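Local coordinates for protein NAD-dependent aldehyde dehydrogenase (Sinorhizobium meliloti, PDB 3U4J) that probably oxidises aldehydes with NAD or NADP as the acceptor, assembles as a tetramer and binds calcium, at residues 25-30 and 222-227; 40-45 and 53-58; 115-120 and 337-342; 125-130 and 173-178. One frame throughout, in Å; residues are numbered along the deposited sequence.

Contact 1: residues 25-30 and 222-227; sequences MLVDGK and NVVTGY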
loop_
_atom_site.group_PDB
_atom_site.type_symbol
_atom_site.label_atom_id
_atom_site.label_comp_id
_atom_site.label_asym_id
_atom_site.label_seq_id
_atom_site.Cartn_x
_atom_site.Cartn_y
_atom_site.Cartn_z
HETATM N N MSE A 25 -21.419 -23.164 -26.364
HETATM C CA MSE A 25 -21.367 -22.012 -25.471
HETATM C C MSE A 25 -21.671 -22.459 -24.057
HETATM O O MSE A 25 -22.178 -23.567 -23.846
HETATM C CB MSE A 25 -22.330 -20.921 -25.931
HETATM C CG MSE A 25 -21.936 -20.346 -27.291
HETATM SE SE MSE A 25 -23.084 -18.801 -27.712
HETATM C CE MSE A 25 -24.664 -19.685 -28.389
ATOM N N LEU A 26 -21.345 -21.633 -23.078
ATOM C CA LEU A 26 -21.666 -22.011 -21.719
ATOM C C LEU A 26 -22.301 -20.825 -21.038
ATOM O O LEU A 26 -21.663 -19.820 -20.823
ATOM C CB LEU A 26 -20.418 -22.560 -21.012
ATOM C CG LEU A 26 -20.290 -22.947 -19.523
ATOM C CD1 LEU A 26 -21.524 -22.951 -18.688
ATOM C CD2 LEU A 26 -19.452 -24.238 -19.371
ATOM N N VAL A 27 -23.587 -20.957 -20.709
ATOM C CA VAL A 27 -24.375 -19.875 -20.161
ATOM C C VAL A 27 -25.184 -20.368 -18.968
ATOM O O VAL A 27 -25.920 -21.352 -19.079
ATOM C CB VAL A 27 -25.317 -19.307 -21.260
ATOM C CG1 VAL A 27 -26.231 -18.236 -20.706
ATOM C CG2 VAL A 27 -24.486 -18.739 -22.425
ATOM N N ASP A 28 -25.040 -19.690 -17.835
ATOM C CA ASP A 28 -25.768 -20.003 -16.598
ATOM C C ASP A 28 -25.523 -21.454 -16.220
ATOM O O ASP A 28 -26.443 -22.167 -15.801
ATOM C CB ASP A 28 -27.289 -19.734 -16.749
ATOM C CG ASP A 28 -27.980 -19.560 -15.425
ATOM O OD1 ASP A 28 -27.286 -19.244 -14.435
ATOM O OD2 ASP A 28 -29.236 -19.696 -15.366
ATOM N N GLY A 29 -24.292 -21.900 -16.440
ATOM C CA GLY A 29 -23.874 -23.236 -16.045
ATOM C C GLY A 29 -24.218 -24.338 -17.012
ATOM O O GLY A 29 -23.870 -25.493 -16.734
ATOM N N LYS A 30 -24.892 -23.997 -18.133
ATOM C CA LYS A 30 -25.356 -24.992 -19.139
ATOM C C LYS A 30 -24.611 -24.853 -20.451
ATOM O O LYS A 30 -24.424 -23.753 -20.943
ATOM C CB LYS A 30 -26.860 -24.853 -19.477
ATOM C CG LYS A 30 -27.833 -24.776 -18.321
ATOM C CD LYS A 30 -28.125 -26.113 -17.683
ATOM C CE LYS A 30 -29.189 -25.938 -16.582
ATOM N NZ LYS A 30 -28.767 -26.633 -15.324
ATOM N N ASN A 222 -19.358 -17.209 -18.021
ATOM C CA ASN A 222 -20.128 -17.631 -19.194
ATOM C C ASN A 222 -19.253 -17.391 -20.412
ATOM O O ASN A 222 -18.417 -16.477 -20.394
ATOM C CB ASN A 222 -21.371 -16.735 -19.339
ATOM C CG ASN A 222 -22.212 -16.711 -18.094
ATOM O OD1 ASN A 222 -22.991 -17.623 -17.859
ATOM N ND2 ASN A 222 -22.067 -15.661 -17.287
ATOM N N VAL A 223 -19.454 -18.174 -21.472
ATOM C CA VAL A 223 -18.696 -17.959 -22.699
ATOM C C VAL A 223 -19.650 -18.001 -23.893
ATOM O O VAL A 223 -20.460 -18.917 -23.995
ATOM C CB VAL A 223 -17.597 -19.022 -22.911
ATOM C CG1 VAL A 223 -16.770 -18.746 -24.176
ATOM C CG2 VAL A 223 -16.644 -18.987 -21.763
ATOM N N VAL A 224 -19.486 -17.035 -24.801
ATOM C CA VAL A 224 -20.255 -16.976 -26.039
ATOM C C VAL A 224 -19.266 -16.918 -27.200
ATOM O O VAL A 224 -18.140 -16.427 -27.048
ATOM C CB VAL A 224 -21.245 -15.773 -26.057
ATOM C CG1 VAL A 224 -22.331 -15.963 -25.010
ATOM C CG2 VAL A 224 -20.517 -14.439 -25.829
ATOM N N THR A 225 -19.679 -17.446 -28.347
ATOM C CA THR A 225 -18.819 -17.520 -29.516
ATOM C C THR A 225 -19.564 -16.964 -30.735
ATOM O O THR A 225 -20.812 -16.942 -30.780
ATOM C CB THR A 225 -18.347 -18.970 -29.785
ATOM O OG1 THR A 225 -19.489 -19.831 -29.970
ATOM C CG2 THR A 225 -17.509 -19.498 -28.590
ATOM N N GLY A 226 -18.807 -16.524 -31.721
ATOM C CA GLY A 226 -19.426 -15.899 -32.870
ATOM C C GLY A 226 -18.476 -14.951 -33.566
ATOM O O GLY A 226 -17.266 -14.893 -33.243
ATOM N N TYR A 227 -19.016 -14.186 -34.514
ATOM C CA TYR A 227 -18.179 -13.205 -35.191
ATOM C C TYR A 227 -17.944 -11.999 -34.287
ATOM O O TYR A 227 -18.461 -11.962 -33.147
ATOM C CB TYR A 227 -18.787 -12.838 -36.551
ATOM C CG TYR A 227 -18.769 -14.004 -37.493
ATOM C CD1 TYR A 227 -17.572 -14.458 -38.040
ATOM C CD2 TYR A 227 -19.948 -14.667 -37.839
ATOM C CE1 TYR A 227 -17.551 -15.550 -38.915
ATOM C CE2 TYR A 227 -19.933 -15.761 -38.712
ATOM C CZ TYR A 227 -18.737 -16.185 -39.248
ATOM O OH TYR A 227 -18.698 -17.257 -40.124
HETATM O O HOH W 1 -21.916 -20.294 -16.139
#
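Asn-222 and Met-25 each set CG anti to the carbonyl carbon, beside their own backbone N (chi1 -55° and -64°). From there the Asn-222 amide extends OD1 to Asp-28 N at 2.9 Å, nearly along the C=O axis and almost straight (172°). Asparagine suits this place because its other end is used as well: ND2 bonds to the carbonyls of Gly-219 and Val-192. The bond secures the start of a type I' turn from Val-27 to Lys-30, in which Gly-29 readily takes a positive phi. Next to it Leu-26 and Val-223 form an antiparallel hydrogen-bonded pair, Leu-26 N to Val-223 O at 3.0 Å and Val-223 N to Leu-26 O at 2.8 Å. Met-25, a selenomethionine, brings SE to 3.9 Å from Val-224 CB, while its CG, placed by chi1, passes 3.7 Å from Thr-225 OG1, which is itself bonded to Pro-56 O. This long apolar chain also buries Thr-225 N, which has no partner in the model. Helix 202-214 packs on Leu-26 and Val-223, helix 60-75 on Asn-222 and Val-224, and strand 191-195 runs parallel to strand 221-223.

Contact 2: residues 40-45 and 53-58; sequences IDRVSP and GTWPEA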
loop_
_atom_site.group_PDB
_atom_site.type_symbol
_atom_site.label_atom_id
_atom_site.label_comp_id
_atom_site.label_asym_id
_atom_site.label_seq_id
_atom_site.Cartn_x
_atom_site.Cartn_y
_atom_site.Cartn_z
ATOM N N ILE A 40 -19.694 -22.095 -36.585
ATOM C CA ILE A 40 -18.533 -21.574 -37.317
ATOM C C ILE A 40 -17.486 -22.651 -37.223
ATOM O O ILE A 40 -17.304 -23.226 -36.160
ATOM C CB ILE A 40 -17.962 -20.285 -36.628
ATOM C CG1 ILE A 40 -18.932 -19.118 -36.804
ATOM C CG2 ILE A 40 -16.559 -19.888 -37.202
ATOM C CD1 ILE A 40 -18.750 -18.020 -35.761
ATOM N N ASP A 41 -16.824 -22.954 -38.323
ATOM C CA ASP A 41 -15.741 -23.929 -38.305
ATOM C C ASP A 41 -14.395 -23.196 -38.254
ATOM O O ASP A 41 -14.262 -22.086 -38.782
ATOM C CB ASP A 41 -15.751 -24.766 -39.595
ATOM C CG ASP A 41 -16.939 -25.739 -39.694
ATOM O OD1 ASP A 41 -17.618 -26.057 -38.699
ATOM O OD2 ASP A 41 -17.174 -26.234 -40.815
ATOM N N ARG A 42 -13.407 -23.850 -37.656
ATOM C CA ARG A 42 -12.018 -23.404 -37.706
ATOM C C ARG A 42 -11.172 -24.447 -38.440
ATOM O O ARG A 42 -11.083 -25.595 -38.014
ATOM C CB ARG A 42 -11.434 -23.199 -36.280
ATOM C CG ARG A 42 -9.955 -22.869 -36.269
ATOM C CD ARG A 42 -9.654 -21.653 -37.137
ATOM N NE ARG A 42 -8.337 -21.080 -36.840
ATOM C CZ ARG A 42 -7.692 -20.215 -37.624
ATOM N NH1 ARG A 42 -8.230 -19.834 -38.783
ATOM N NH2 ARG A 42 -6.492 -19.752 -37.258
ATOM N N VAL A 43 -10.533 -24.031 -39.523
ATOM C CA VAL A 43 -9.589 -24.862 -40.243
ATOM C C VAL A 43 -8.227 -24.564 -39.649
ATOM O O VAL A 43 -7.901 -23.397 -39.405
ATOM C CB VAL A 43 -9.610 -24.551 -41.783
ATOM C CG1 VAL A 43 -8.424 -25.188 -42.517
ATOM C CG2 VAL A 43 -10.936 -25.060 -42.428
ATOM N N SER A 44 -7.430 -25.602 -39.401
ATOM C CA SER A 44 -6.095 -25.402 -38.842
ATOM C C SER A 44 -5.273 -24.555 -39.793
ATOM O O SER A 44 -5.208 -24.859 -40.993
ATOM C CB SER A 44 -5.388 -26.716 -38.610
ATOM O OG SER A 44 -3.970 -26.511 -38.496
ATOM N N PRO A 45 -4.651 -23.481 -39.279
ATOM C CA PRO A 45 -3.897 -22.653 -40.233
ATOM C C PRO A 45 -2.576 -23.317 -40.606
ATOM O O PRO A 45 -1.995 -22.982 -41.633
ATOM C CB PRO A 45 -3.666 -21.349 -39.455
ATOM C CG PRO A 45 -3.691 -21.750 -38.022
ATOM C CD PRO A 45 -4.646 -22.913 -37.918
ATOM N N GLY A 53 -12.009 -27.302 -35.177
ATOM C CA GLY A 53 -13.006 -26.926 -34.200
ATOM C C GLY A 53 -14.261 -26.355 -34.828
ATOM O O GLY A 53 -14.214 -25.788 -35.920
ATOM N N THR A 54 -15.378 -26.505 -34.133
ATOM C CA THR A 54 -16.595 -25.768 -34.471
ATOM C C THR A 54 -17.361 -25.373 -33.233
ATOM O O THR A 54 -17.406 -26.109 -32.248
ATOM C CB THR A 54 -17.525 -26.449 -35.584
ATOM O OG1 THR A 54 -18.886 -26.614 -35.135
ATOM C CG2 THR A 54 -16.948 -27.691 -36.211
ATOM N N TRP A 55 -17.909 -24.164 -33.276
ATOM C CA TRP A 55 -18.617 -23.601 -32.147
ATOM C C TRP A 55 -19.777 -22.773 -32.664
ATOM O O TRP A 55 -19.793 -22.422 -33.853
ATOM C CB TRP A 55 -17.675 -22.715 -31.282
ATOM C CG TRP A 55 -16.617 -22.044 -32.076
ATOM C CD1 TRP A 55 -16.753 -20.927 -32.838
ATOM C CD2 TRP A 55 -15.268 -22.472 -32.229
ATOM N NE1 TRP A 55 -15.583 -20.626 -33.455
ATOM C CE2 TRP A 55 -14.641 -21.554 -33.090
ATOM C CE3 TRP A 55 -14.527 -23.545 -31.718
ATOM C CZ2 TRP A 55 -13.306 -21.662 -33.455
ATOM C CZ3 TRP A 55 -13.180 -23.650 -32.068
ATOM C CH2 TRP A 55 -12.587 -22.714 -32.929
ATOM N N PRO A 56 -20.711 -22.396 -31.775
ATOM C CA PRO A 56 -21.884 -21.691 -32.248
ATOM C C PRO A 56 -21.563 -20.328 -32.829
ATOM O O PRO A 56 -20.531 -19.696 -32.479
ATOM C CB PRO A 56 -22.739 -21.528 -30.984
ATOM C CG PRO A 56 -22.358 -22.688 -30.133
ATOM C CD PRO A 56 -20.850 -22.782 -30.357
ATOM N N GLU A 57 -22.440 -19.896 -33.731
ATOM C CA GLU A 57 -22.412 -18.541 -34.216
ATOM C C GLU A 57 -23.504 -17.835 -33.442
ATOM O O GLU A 57 -24.683 -17.979 -33.783
ATOM C CB GLU A 57 -22.702 -18.509 -35.723
ATOM C CG GLU A 57 -22.826 -17.090 -36.274
ATOM C CD GLU A 57 -23.256 -17.030 -37.760
ATOM O OE1 GLU A 57 -23.439 -18.088 -38.425
ATOM O OE2 GLU A 57 -23.420 -15.891 -38.241
ATOM N N ALA A 58 -23.137 -17.089 -32.396
ATOM C CA ALA A 58 -24.158 -16.495 -31.532
ATOM C C ALA A 58 -24.896 -15.358 -32.236
ATOM O O ALA A 58 -24.298 -14.587 -32.984
ATOM C CB ALA A 58 -23.560 -15.992 -30.199
#
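Ile-40 and Trp-55 form an antiparallel hydrogen-bonded pair in a beta hairpin, where segments 40-43 and 53-56 run with 157° between their directions and their axes 4.6 Å apart at closest. Asp-41 and Thr-54 make the non-hydrogen-bonded pair next to it, and Arg-42 with Gly-53 the following hydrogen-bonded one; Arg-42 N reaches Gly-53 O at 2.7 Å but the return bond is weak. The connection between the strands carries Glu-50, which binds the calcium ion. Trp-55 holds CG between its backbone N and carbonyl carbon (chi1 32°), and the indole folds back along its own strand, on the side of the sheet that carries Ile-40 and Arg-42. Ile-40 CG2 lies 3.9 Å from Trp-55 NE1, and Arg-42 CB meets Trp-55 CH2, 3.6 Å away. Glycine suits Gly-53, since a CB there would run into Trp-55 CZ3. An alanine in place of Trp-55 would probably open a gap beside Ile-40 and Arg-42 and leave Glu-198 O without the indole N-H it accepts. Arginine suits Arg-42 because its guanidinium leads away to the carbonyls of Glu-112 and Ile-347. The side chains of Ile-40 and Glu-57 cross at about a right angle, CG1 to CB 4.0 Å. Ile-40 O accepts from Trp-55 N at 3.1 Å and also lies 4.0 Å above the indole plane, offset toward the rim.

Contact 3: residues 115-120 and 337-342; sequences KPIAQA and LNERTK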
loop_
_atom_site.group_PDB
_atom_site.type_symbol
_atom_site.label_atom_id
_atom_site.label_comp_id
_atom_site.label_asym_id
_atom_site.label_seq_id
_atom_site.Cartn_x
_atom_site.Cartn_y
_atom_site.Cartn_z
ATOM N N LYS A 115 -0.004 -22.196 -33.287
ATOM C CA LYS A 115 1.055 -21.958 -32.323
ATOM C C LYS A 115 1.867 -23.236 -32.189
ATOM O O LYS A 115 1.292 -24.323 -32.066
ATOM C CB LYS A 115 0.378 -21.652 -30.979
ATOM C CG LYS A 115 1.169 -20.952 -29.919
ATOM C CD LYS A 115 0.272 -20.774 -28.670
ATOM C CE LYS A 115 -0.721 -19.620 -28.831
ATOM N NZ LYS A 115 -0.048 -18.292 -28.767
ATOM N N PRO A 116 3.207 -23.126 -32.223
ATOM C CA PRO A 116 4.047 -24.304 -31.993
ATOM C C PRO A 116 3.661 -25.005 -30.681
ATOM O O PRO A 116 3.467 -24.338 -29.667
ATOM C CB PRO A 116 5.445 -23.705 -31.873
ATOM C CG PRO A 116 5.387 -22.460 -32.684
ATOM C CD PRO A 116 4.003 -21.911 -32.442
ATOM N N ILE A 117 3.569 -26.335 -30.718
ATOM C CA ILE A 117 3.071 -27.120 -29.576
ATOM C C ILE A 117 3.908 -26.963 -28.284
ATOM O O ILE A 117 3.366 -26.918 -27.171
ATOM C CB ILE A 117 2.844 -28.609 -29.924
ATOM C CG1 ILE A 117 2.143 -29.309 -28.742
ATOM C CG2 ILE A 117 4.162 -29.314 -30.316
ATOM C CD1 ILE A 117 0.645 -29.102 -28.718
ATOM N N ALA A 118 5.216 -26.831 -28.444
ATOM C CA ALA A 118 6.079 -26.615 -27.290
ATOM C C ALA A 118 5.795 -25.246 -26.674
ATOM O O ALA A 118 5.783 -25.121 -25.456
ATOM C CB ALA A 118 7.578 -26.760 -27.680
ATOM N N GLN A 119 5.575 -24.225 -27.505
ATOM C CA GLN A 119 5.184 -22.911 -26.994
ATOM C C GLN A 119 3.792 -22.981 -26.337
ATOM O O GLN A 119 3.587 -22.449 -25.240
ATOM C CB GLN A 119 5.183 -21.859 -28.096
ATOM C CG GLN A 119 4.651 -20.489 -27.673
ATOM C CD GLN A 119 4.387 -19.591 -28.866
ATOM O OE1 GLN A 119 4.964 -19.795 -29.939
ATOM N NE2 GLN A 119 3.528 -18.597 -28.691
ATOM N N ALA A 120 2.843 -23.618 -27.021
ATOM C CA ALA A 120 1.488 -23.754 -26.475
ATOM C C ALA A 120 1.547 -24.422 -25.108
ATOM O O ALA A 120 0.924 -23.949 -24.184
ATOM C CB ALA A 120 0.585 -24.521 -27.411
ATOM N N LEU A 337 2.647 -28.856 -34.939
ATOM C CA LEU A 337 2.556 -30.087 -34.151
ATOM C C LEU A 337 3.913 -30.714 -33.900
ATOM O O LEU A 337 4.019 -31.658 -33.113
ATOM C CB LEU A 337 1.643 -31.117 -34.834
ATOM C CG LEU A 337 0.172 -30.706 -34.930
ATOM C CD1 LEU A 337 -0.648 -31.841 -35.551
ATOM C CD2 LEU A 337 -0.356 -30.357 -33.524
ATOM N N ASN A 338 4.948 -30.202 -34.576
ATOM C CA ASN A 338 6.309 -30.710 -34.348
ATOM C C ASN A 338 6.942 -30.054 -33.124
ATOM O O ASN A 338 6.923 -28.834 -32.995
ATOM C CB ASN A 338 7.179 -30.472 -35.580
ATOM C CG ASN A 338 8.417 -31.337 -35.580
ATOM O OD1 ASN A 338 9.221 -31.286 -34.641
ATOM N ND2 ASN A 338 8.587 -32.134 -36.643
ATOM N N GLU A 339 7.508 -30.864 -32.238
ATOM C CA GLU A 339 8.109 -30.375 -30.984
ATOM C C GLU A 339 9.326 -29.470 -31.211
ATOM O O GLU A 339 9.655 -28.669 -30.351
ATOM C CB GLU A 339 8.520 -31.556 -30.085
ATOM C CG GLU A 339 7.325 -32.366 -29.524
ATOM C CD GLU A 339 6.540 -31.614 -28.455
ATOM O OE1 GLU A 339 7.082 -30.654 -27.833
ATOM O OE2 GLU A 339 5.379 -31.992 -28.216
ATOM N N ARG A 340 9.974 -29.602 -32.371
ATOM C CA ARG A 340 11.151 -28.789 -32.720
ATOM C C ARG A 340 10.787 -27.396 -33.227
ATOM O O ARG A 340 11.619 -26.490 -33.222
ATOM C CB ARG A 340 12.020 -29.509 -33.782
ATOM C CG ARG A 340 12.588 -30.851 -33.319
ATOM C CD ARG A 340 13.469 -31.600 -34.389
ATOM N NE ARG A 340 13.396 -31.091 -35.773
ATOM C CZ ARG A 340 12.812 -31.709 -36.803
ATOM N NH1 ARG A 340 12.197 -32.889 -36.667
ATOM N NH2 ARG A 340 12.835 -31.139 -37.992
ATOM N N THR A 341 9.541 -27.212 -33.658
ATOM C CA THR A 341 9.123 -25.940 -34.259
ATOM C C THR A 341 9.176 -24.789 -33.249
ATOM O O THR A 341 8.682 -24.927 -32.118
ATOM C CB THR A 341 7.698 -26.069 -34.853
ATOM O OG1 THR A 341 7.703 -27.108 -35.841
ATOM C CG2 THR A 341 7.257 -24.750 -35.512
ATOM N N LYS A 342 9.748 -23.665 -33.665
ATOM C CA LYS A 342 9.862 -22.488 -32.797
ATOM C C LYS A 342 8.920 -21.382 -33.256
ATOM O O LYS A 342 8.561 -20.510 -32.480
ATOM C CB LYS A 342 11.315 -21.956 -32.771
ATOM C CG LYS A 342 12.345 -22.911 -32.148
ATOM C CD LYS A 342 12.160 -23.123 -30.632
ATOM C CE LYS A 342 12.618 -21.924 -29.801
ATOM N NZ LYS A 342 13.966 -21.457 -30.274
HETATM O O HOH W 2 6.743 -26.827 -31.014
HETATM O O HOH W 3 6.695 -18.789 -31.580
#
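Glu-339 presents one face of its carboxylate to Ile-117, whose CG2 sits above it, 3.6 Å from OE2. The other oxygen, OE1, lies beside Ala-118 CB, and the charge is met by a salt bridge from OE2 to Arg-121. Ile-117 has CG1 anti to its backbone N (chi1 -172°), which leaves the CG2 branch to touch the carboxylate and the carbonyl O of Leu-337. The ring of Pro-116 lies against the other end of the loop, with CB 3.5 Å from Thr-341 O and CG beside Lys-342 O. A rigid, apolar proline suits this N-cap position, where the ring packs on the backbone of Thr-341 and Lys-342 just before the helix.

No direct hydrogen bond joins the two segments, and water does that work. One molecule accepts from Ala-118 N at 3.0 Å and donates to Asn-338 O (2.8 Å) and Thr-341 O (2.9 Å), bridging the first turn of the helix to the loop. A second donates to Gln-119 OE1 at 2.6 Å and to Lys-342 O at 2.7 Å. The NZ of Lys-342 turns instead to Trp-504 of the second subunit, bonding to its carbonyl and making a cation-pi contact. Asn-338 OD1 accepts from Arg-340 N, an Asx turn set within a type I beta turn from Asn-338 to Thr-341, and this compact loop packs against the N-terminal end of helix 117-138.

Contact 4: residues 125-130 and 173-178; sequences GFCADL and FPFIIA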
loop_
_atom_site.group_PDB
_atom_site.type_symbol
_atom_site.label_atom_id
_atom_site.label_comp_id
_atom_site.label_asym_id
_atom_site.label_seq_id
_atom_site.Cartn_x
_atom_site.Cartn_y
_atom_site.Cartn_z
ATOM N N GLY A 125 0.875 -23.879 -19.024
ATOM C CA GLY A 125 1.527 -23.850 -17.703
ATOM C C GLY A 125 1.570 -22.462 -17.093
ATOM O O GLY A 125 1.306 -22.271 -15.899
ATOM N N PHE A 126 1.926 -21.479 -17.905
ATOM C CA PHE A 126 1.876 -20.090 -17.469
ATOM C C PHE A 126 0.459 -19.642 -17.053
ATOM O O PHE A 126 0.275 -18.950 -16.056
ATOM C CB PHE A 126 2.428 -19.183 -18.562
ATOM C CG PHE A 126 2.692 -17.782 -18.095
ATOM C CD1 PHE A 126 3.836 -17.485 -17.356
ATOM C CD2 PHE A 126 1.805 -16.755 -18.397
ATOM C CE1 PHE A 126 4.091 -16.165 -16.927
ATOM C CE2 PHE A 126 2.037 -15.458 -17.970
ATOM C CZ PHE A 126 3.179 -15.155 -17.230
ATOM N N CYS A 127 -0.545 -20.064 -17.808
ATOM C CA CYS A 127 -1.930 -19.733 -17.454
ATOM C C CYS A 127 -2.329 -20.343 -16.127
ATOM O O CYS A 127 -3.051 -19.707 -15.352
ATOM C CB CYS A 127 -2.893 -20.218 -18.528
ATOM S SG CYS A 127 -2.758 -19.217 -20.005
ATOM N N ALA A 128 -1.878 -21.577 -15.861
ATOM C CA ALA A 128 -2.159 -22.149 -14.554
ATOM C C ALA A 128 -1.532 -21.252 -13.468
ATOM O O ALA A 128 -2.130 -21.055 -12.404
ATOM C CB ALA A 128 -1.645 -23.592 -14.446
ATOM N N ASP A 129 -0.345 -20.702 -13.745
ATOM C CA ASP A 129 0.336 -19.816 -12.779
ATOM C C ASP A 129 -0.401 -18.480 -12.623
ATOM O O ASP A 129 -0.467 -17.923 -11.516
ATOM C CB ASP A 129 1.810 -19.568 -13.172
ATOM C CG ASP A 129 2.617 -18.930 -12.044
ATOM O OD1 ASP A 129 2.635 -19.460 -10.908
ATOM O OD2 ASP A 129 3.246 -17.899 -12.293
ATOM N N LEU A 130 -0.966 -17.962 -13.724
ATOM C CA LEU A 130 -1.785 -16.760 -13.639
ATOM C C LEU A 130 -2.979 -16.966 -12.734
ATOM O O LEU A 130 -3.268 -16.109 -11.895
ATOM C CB LEU A 130 -2.264 -16.307 -15.009
ATOM C CG LEU A 130 -1.212 -15.673 -15.938
ATOM C CD1 LEU A 130 -1.783 -15.680 -17.374
ATOM C CD2 LEU A 130 -0.851 -14.259 -15.512
ATOM N N PHE A 173 -3.303 -14.965 -28.604
ATOM C CA PHE A 173 -3.011 -15.634 -27.320
ATOM C C PHE A 173 -4.319 -15.885 -26.563
ATOM O O PHE A 173 -4.573 -15.263 -25.528
ATOM C CB PHE A 173 -2.091 -14.775 -26.439
ATOM C CG PHE A 173 -0.723 -14.544 -27.010
ATOM C CD1 PHE A 173 0.267 -15.508 -26.875
ATOM C CD2 PHE A 173 -0.430 -13.355 -27.658
ATOM C CE1 PHE A 173 1.569 -15.283 -27.412
ATOM C CE2 PHE A 173 0.846 -13.111 -28.202
ATOM C CZ PHE A 173 1.846 -14.077 -28.063
ATOM N N PRO A 174 -5.161 -16.774 -27.082
ATOM C CA PRO A 174 -6.508 -16.839 -26.508
ATOM C C PRO A 174 -6.504 -17.278 -25.057
ATOM O O PRO A 174 -7.184 -16.645 -24.241
ATOM C CB PRO A 174 -7.223 -17.883 -27.363
ATOM C CG PRO A 174 -6.439 -17.922 -28.647
ATOM C CD PRO A 174 -5.000 -17.716 -28.194
ATOM N N PHE A 175 -5.738 -18.313 -24.723
ATOM C CA PHE A 175 -5.818 -18.843 -23.370
ATOM C C PHE A 175 -5.160 -17.871 -22.401
ATOM O O PHE A 175 -5.649 -17.644 -21.274
ATOM C CB PHE A 175 -5.210 -20.253 -23.275
ATOM C CG PHE A 175 -5.757 -21.080 -22.117
ATOM C CD1 PHE A 175 -7.097 -21.482 -22.094
ATOM C CD2 PHE A 175 -4.930 -21.488 -21.076
ATOM C CE1 PHE A 175 -7.597 -22.275 -21.069
ATOM C CE2 PHE A 175 -5.436 -22.282 -20.001
ATOM C CZ PHE A 175 -6.742 -22.674 -20.006
ATOM N N ILE A 176 -4.033 -17.306 -22.839
ATOM C CA ILE A 176 -3.295 -16.359 -22.009
ATOM C C ILE A 176 -4.133 -15.162 -21.648
ATOM O O ILE A 176 -4.215 -14.779 -20.472
ATOM C CB ILE A 176 -1.973 -15.910 -22.688
ATOM C CG1 ILE A 176 -0.943 -17.053 -22.618
ATOM C CG2 ILE A 176 -1.456 -14.626 -22.053
ATOM C CD1 ILE A 176 -0.048 -17.021 -21.384
ATOM N N ILE A 177 -4.764 -14.558 -22.650
ATOM C CA ILE A 177 -5.497 -13.325 -22.409
ATOM C C ILE A 177 -6.718 -13.594 -21.534
ATOM O O ILE A 177 -7.031 -12.796 -20.650
ATOM C CB ILE A 177 -5.766 -12.538 -23.734
ATOM C CG1 ILE A 177 -4.380 -12.048 -24.249
ATOM C CG2 ILE A 177 -6.613 -11.284 -23.480
ATOM C CD1 ILE A 177 -4.299 -11.770 -25.707
ATOM N N ALA A 178 -7.391 -14.720 -21.756
ATOM C CA ALA A 178 -8.502 -15.088 -20.856
ATOM C C ALA A 178 -7.982 -15.176 -19.403
ATOM O O ALA A 178 -8.612 -14.640 -18.459
ATOM C CB ALA A 178 -9.101 -16.398 -21.285
#
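Cys-127 pushes its sulfur as a small bump into a hollow on helix 174-187, between the ring of Phe-175 and the side chain of Ile-176. SG lies 3.3 Å from Phe-175 CD2 and 3.5 Å from Ile-176 CA, so the fit is tight, and the backbones come to 5.8 Å between the CA atoms of Cys-127 and Ile-176. Cysteine suits the spot: it is small enough for this approach, yet polarisable enough for a sulfur-aromatic contact, which here is oblique, with SG 65° off the normal of the Phe-175 ring. Phe-175 CG stands anti to the backbone N (chi1 -156°), and the ring continues from there with CD2 and CE2 beside Cys-127, whose CB also touches both atoms.

Segments 125-130 and 174-178 run almost parallel, 8° between their directions. Helix 174-187 is the crossover between strands 153-168 and 191-195, two parallel neighbours of one mixed sheet, and so belongs to a beta-alpha-beta unit. An alanine in place of Phe-175 would probably leave a gap beside Cys-127 and deprive SG of its aromatic partner.

On the other flank Ile-176 supplies the bump. Its CD1 wedges between Cys-127 SG, 3.8 Å away, and Phe-126 CD2 at 3.5 Å, meeting the phenylalanine side chain at about a right angle. One turn further along helix 117-138, Leu-130 sets CD1 4.0 Å from Ile-176 O, and its side chain also touches Ser-179, Glu-180 and Trp-184. The carboxylate of Asp-129 makes salt bridges with Arg-89 and Arg-139 of the third subunit.

In the fold
Contacts 1 and 2 adjoin, their centres 14 Å apart: Thr-225 bonds to Pro-56 and Ala-58, and Ile-40 packs on Gly-226, tying the hairpin to the strand end of 222-227. Both rest on backbone hydrogen bonds between strands; both are buried, yet centred 20 and 21 Å from the chain's centre, against 9 Å for contact 4. Contacts 3 and 4 share helix 117-138, the first at its N-terminal end, the second further along, and they touch where Lys-115 and Gln-119 pack on Phe-173. Contact 4 is an apolar packing with no hydrogen bond across it, whereas contact 3, only partly buried, relies on waters and a carboxylate. Subunit neighbours reach contacts 3 and 4 but leave contacts 1 and 2 untouched.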